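Motility-associated killing factor MakB (Vibrio cholerae serotype O1, PDB 6W1W) probably acts as one component of a tripartite cytotoxin that resembles alpha-pore-forming toxins. Local coordinates at residues Q75-Y83 with L280-E290. Sequence-based numbering, arbitrary orientation.
Sequences QIITSFINY and LPALSLLWQDE
The indole of W287 lies between F80 and Y83 and meets them in different ways. Its CZ2 sits over the centre of one face of the F80 ring, 3.6 Å from F80 CZ, with the planes inclined at 33°. Against Y83 it presents an edge: W287 CZ3 points at the phenol face, off-centre, 3.7 Å from Y83 CG, and the rings stand at 75° in an edge-to-face pair. With CG anti to its carbonyl carbon, W287 directs the indole towards 75-83; the two segments run in the same direction at 22°, axes no closer than 13.0 Å, and large side chains bridge that distance. They belong to helices 69-90 and 276-302 of an elongated helical bundle, consistent with the resemblance to alpha-pore-forming toxins; L16 of helix 9-35 packs on F80 and L114 of helix 100-151 on W287. L286 CD2 touches the F80 edge, 3.8 Å from F80 CE2. Toward L280 the contact thins to aliphatic branches: I76 CD1 crosses L280 CD2 at 3.7 Å, and I76 CG2 meets L283 CD2 tip to tip. S79 OG, beside W287 CZ2, hydrogen-bonds to I76 O (2.7 Å) within its own helix. T78, N82 and L285, outside the contact, are exposed to solvent.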
loop_
_atom_site.group_PDB
_atom_site.type_symbol
_atom_site.label_atom_id
_atom_site.label_comp_id
_atom_site.label_asym_id
_atom_site.label_seq_id
_atom_site.Cartn_x
_atom_site.Cartn_y
_atom_site.Cartn_z
ATOM N N GLN A 75 1.972 -14.526 4.323
ATOM C CA GLN A 75 2.410 -15.645 3.497
ATOM C C GLN A 75 3.750 -15.355 2.831
ATOM O O GLN A 75 4.574 -16.262 2.673
ATOM C CB GLN A 75 1.333 -15.961 2.458
ATOM C CG GLN A 75 1.729 -16.905 1.332
ATOM C CD GLN A 75 0.592 -17.123 0.344
ATOM O OE1 GLN A 75 -0.559 -17.312 0.740
ATOM N NE2 GLN A 75 0.907 -17.068 -0.946
ATOM N N ILE A 76 3.996 -14.100 2.453
ATOM C CA ILE A 76 5.272 -13.730 1.850
ATOM C C ILE A 76 6.332 -13.430 2.911
ATOM O O ILE A 76 7.516 -13.713 2.699
ATOM C CB ILE A 76 5.061 -12.540 0.898
ATOM C CG1 ILE A 76 4.370 -13.022 -0.384
ATOM C CG2 ILE A 76 6.376 -11.861 0.579
ATOM C CD1 ILE A 76 4.075 -11.929 -1.375
ATOM N N ILE A 77 5.928 -12.879 4.056
ATOM C CA ILE A 77 6.844 -12.739 5.186
ATOM C C ILE A 77 7.420 -14.099 5.557
ATOM O O ILE A 77 8.640 -14.299 5.564
ATOM C CB ILE A 77 6.128 -12.095 6.388
ATOM C CG1 ILE A 77 5.837 -10.613 6.132
ATOM C CG2 ILE A 77 6.944 -12.287 7.671
ATOM C CD1 ILE A 77 6.996 -9.694 6.401
ATOM N N THR A 78 6.542 -15.062 5.849
ATOM C CA THR A 78 6.995 -16.369 6.310
ATOM C C THR A 78 7.716 -17.159 5.222
ATOM O O THR A 78 8.447 -18.103 5.546
ATOM C CB THR A 78 5.809 -17.176 6.847
ATOM O OG1 THR A 78 6.290 -18.272 7.633
ATOM C CG2 THR A 78 4.962 -17.722 5.704
ATOM N N SER A 79 7.545 -16.795 3.947
ATOM C CA SER A 79 8.204 -17.547 2.882
ATOM C C SER A 79 9.717 -17.370 2.927
ATOM O O SER A 79 10.459 -18.309 2.612
ATOM C CB SER A 79 7.654 -17.136 1.516
ATOM O OG SER A 79 8.063 -15.830 1.156
ATOM N N PHE A 80 10.191 -16.187 3.323
ATOM C CA PHE A 80 11.627 -15.960 3.432
ATOM C C PHE A 80 12.174 -16.406 4.781
ATOM O O PHE A 80 13.350 -16.779 4.876
ATOM C CB PHE A 80 11.948 -14.483 3.194
ATOM C CG PHE A 80 11.870 -14.071 1.751
ATOM C CD1 PHE A 80 10.672 -13.647 1.200
ATOM C CD2 PHE A 80 12.997 -14.106 0.947
ATOM C CE1 PHE A 80 10.597 -13.267 -0.129
ATOM C CE2 PHE A 80 12.929 -13.726 -0.380
ATOM C CZ PHE A 80 11.727 -13.306 -0.918
ATOM N N ILE A 81 11.348 -16.376 5.828
ATOM C CA ILE A 81 11.797 -16.827 7.141
ATOM C C ILE A 81 11.911 -18.345 7.178
ATOM O O ILE A 81 12.933 -18.896 7.603
ATOM C CB ILE A 81 10.852 -16.303 8.237
ATOM C CG1 ILE A 81 10.945 -14.779 8.333
ATOM C CG2 ILE A 81 11.176 -16.948 9.573
ATOM C CD1 ILE A 81 10.021 -14.182 9.369
ATOM N N ASN A 82 10.864 -19.044 6.730
ATOM C CA ASN A 82 10.895 -20.503 6.726
ATOM C C ASN A 82 11.971 -21.040 5.788
ATOM O O ASN A 82 12.590 -22.071 6.081
ATOM C CB ASN A 82 9.520 -21.058 6.340
ATOM C CG ASN A 82 9.516 -22.575 6.193
ATOM O OD1 ASN A 82 9.629 -23.307 7.180
ATOM N ND2 ASN A 82 9.365 -23.054 4.960
ATOM N N TYR A 83 12.221 -20.357 4.668
ATOM C CA TYR A 83 13.204 -20.868 3.717
ATOM C C TYR A 83 14.613 -20.831 4.294
ATOM O O TYR A 83 15.406 -21.752 4.063
ATOM C CB TYR A 83 13.150 -20.088 2.405
ATOM C CG TYR A 83 14.118 -20.623 1.374
ATOM C CD1 TYR A 83 13.851 -21.797 0.683
ATOM C CD2 TYR A 83 15.308 -19.966 1.103
ATOM C CE1 TYR A 83 14.739 -22.299 -0.254
ATOM C CE2 TYR A 83 16.201 -20.459 0.166
ATOM C CZ TYR A 83 15.913 -21.624 -0.510
ATOM O OH TYR A 83 16.805 -22.109 -1.441
ATOM N N LEU A 280 6.040 -7.696 -7.343
ATOM C CA LEU A 280 5.793 -9.110 -7.061
ATOM C C LEU A 280 6.417 -10.038 -8.096
ATOM O O LEU A 280 7.052 -11.028 -7.694
ATOM C CB LEU A 280 4.289 -9.369 -6.920
ATOM C CG LEU A 280 3.743 -9.322 -5.487
ATOM C CD1 LEU A 280 2.315 -9.845 -5.415
ATOM C CD2 LEU A 280 4.644 -10.100 -4.542
ATOM N N PRO A 281 6.284 -9.808 -9.409
ATOM C CA PRO A 281 6.999 -10.678 -10.359
ATOM C C PRO A 281 8.506 -10.642 -10.184
ATOM O O PRO A 281 9.168 -11.669 -10.387
ATOM C CB PRO A 281 6.574 -10.134 -11.731
ATOM C CG PRO A 281 6.083 -8.755 -11.466
ATOM C CD PRO A 281 5.448 -8.820 -10.113
ATOM N N ALA A 282 9.073 -9.493 -9.814
ATOM C CA ALA A 282 10.500 -9.455 -9.511
ATOM C C ALA A 282 10.819 -10.260 -8.258
ATOM O O ALA A 282 11.913 -10.825 -8.147
ATOM C CB ALA A 282 10.967 -8.009 -9.360
ATOM N N LEU A 283 9.878 -10.336 -7.314
ATOM C CA LEU A 283 10.068 -11.202 -6.156
ATOM C C LEU A 283 9.927 -12.671 -6.540
ATOM O O LEU A 283 10.654 -13.528 -6.022
ATOM C CB LEU A 283 9.074 -10.840 -5.055
ATOM C CG LEU A 283 9.390 -11.428 -3.677
ATOM C CD1 LEU A 283 10.183 -10.426 -2.840
ATOM C CD2 LEU A 283 8.121 -11.878 -2.961
ATOM N N SER A 284 8.987 -12.985 -7.436
ATOM C CA SER A 284 8.876 -14.350 -7.942
ATOM C C SER A 284 10.126 -14.743 -8.716
ATOM O O SER A 284 10.631 -15.862 -8.571
ATOM C CB SER A 284 7.633 -14.491 -8.824
ATOM O OG SER A 284 7.963 -15.002 -10.105
ATOM N N LEU A 285 10.647 -13.827 -9.538
ATOM C CA LEU A 285 11.895 -14.087 -10.246
ATOM C C LEU A 285 13.043 -14.340 -9.278
ATOM O O LEU A 285 13.993 -15.052 -9.619
ATOM C CB LEU A 285 12.226 -12.919 -11.176
ATOM C CG LEU A 285 13.549 -12.996 -11.945
ATOM C CD1 LEU A 285 13.572 -14.198 -12.881
ATOM C CD2 LEU A 285 13.813 -11.707 -12.710
ATOM N N LEU A 286 12.972 -13.772 -8.071
ATOM C CA LEU A 286 14.011 -14.019 -7.076
ATOM C C LEU A 286 14.063 -15.492 -6.698
ATOM O O LEU A 286 15.143 -16.094 -6.644
ATOM C CB LEU A 286 13.778 -13.156 -5.837
ATOM C CG LEU A 286 14.829 -13.388 -4.752
ATOM C CD1 LEU A 286 16.195 -13.165 -5.353
ATOM C CD2 LEU A 286 14.606 -12.480 -3.552
ATOM N N TRP A 287 12.901 -16.089 -6.423
ATOM C CA TRP A 287 12.852 -17.525 -6.176
ATOM C C TRP A 287 13.191 -18.323 -7.431
ATOM O O TRP A 287 13.812 -19.388 -7.339
ATOM C CB TRP A 287 11.468 -17.931 -5.678
ATOM C CG TRP A 287 11.035 -17.346 -4.373
ATOM C CD1 TRP A 287 9.966 -16.524 -4.163
ATOM C CD2 TRP A 287 11.628 -17.570 -3.091
ATOM N NE1 TRP A 287 9.863 -16.214 -2.828
ATOM C CE2 TRP A 287 10.872 -16.844 -2.149
ATOM C CE3 TRP A 287 12.728 -18.308 -2.648
ATOM C CZ2 TRP A 287 11.182 -16.833 -0.793
ATOM C CZ3 TRP A 287 13.034 -18.298 -1.299
ATOM C CH2 TRP A 287 12.265 -17.564 -0.389
ATOM N N GLN A 288 12.795 -17.825 -8.605
ATOM C CA GLN A 288 12.915 -18.607 -9.832
ATOM C C GLN A 288 14.374 -18.898 -10.161
ATOM O O GLN A 288 14.790 -20.062 -10.204
ATOM C CB GLN A 288 12.217 -17.881 -10.990
ATOM C CG GLN A 288 12.503 -18.453 -12.376
ATOM C CD GLN A 288 12.160 -19.928 -12.505
ATOM O OE1 GLN A 288 11.284 -20.445 -11.810
ATOM N NE2 GLN A 288 12.857 -20.615 -13.400
ATOM N N ASP A 289 15.178 -17.853 -10.383
ATOM C CA ASP A 289 16.590 -18.087 -10.664
ATOM C C ASP A 289 17.352 -18.591 -9.441
ATOM O O ASP A 289 18.524 -18.956 -9.572
ATOM C CB ASP A 289 17.248 -16.822 -11.234
ATOM C CG ASP A 289 17.203 -15.643 -10.281
ATOM O OD1 ASP A 289 16.567 -15.747 -9.212
ATOM O OD2 ASP A 289 17.818 -14.604 -10.605
ATOM N N GLU A 290 16.712 -18.626 -8.267
ATOM C CA GLU A 290 17.263 -19.352 -7.126
ATOM C C GLU A 290 16.995 -20.847 -7.252
ATOM O O GLU A 290 17.830 -21.671 -6.862
ATOM C CB GLU A 290 16.668 -18.815 -5.823
ATOM C CG GLU A 290 17.347 -19.334 -4.568
ATOM C CD GLU A 290 18.806 -18.935 -4.497
ATOM O OE1 GLU A 290 19.132 -17.795 -4.893
ATOM O OE2 GLU A 290 19.626 -19.768 -4.057
#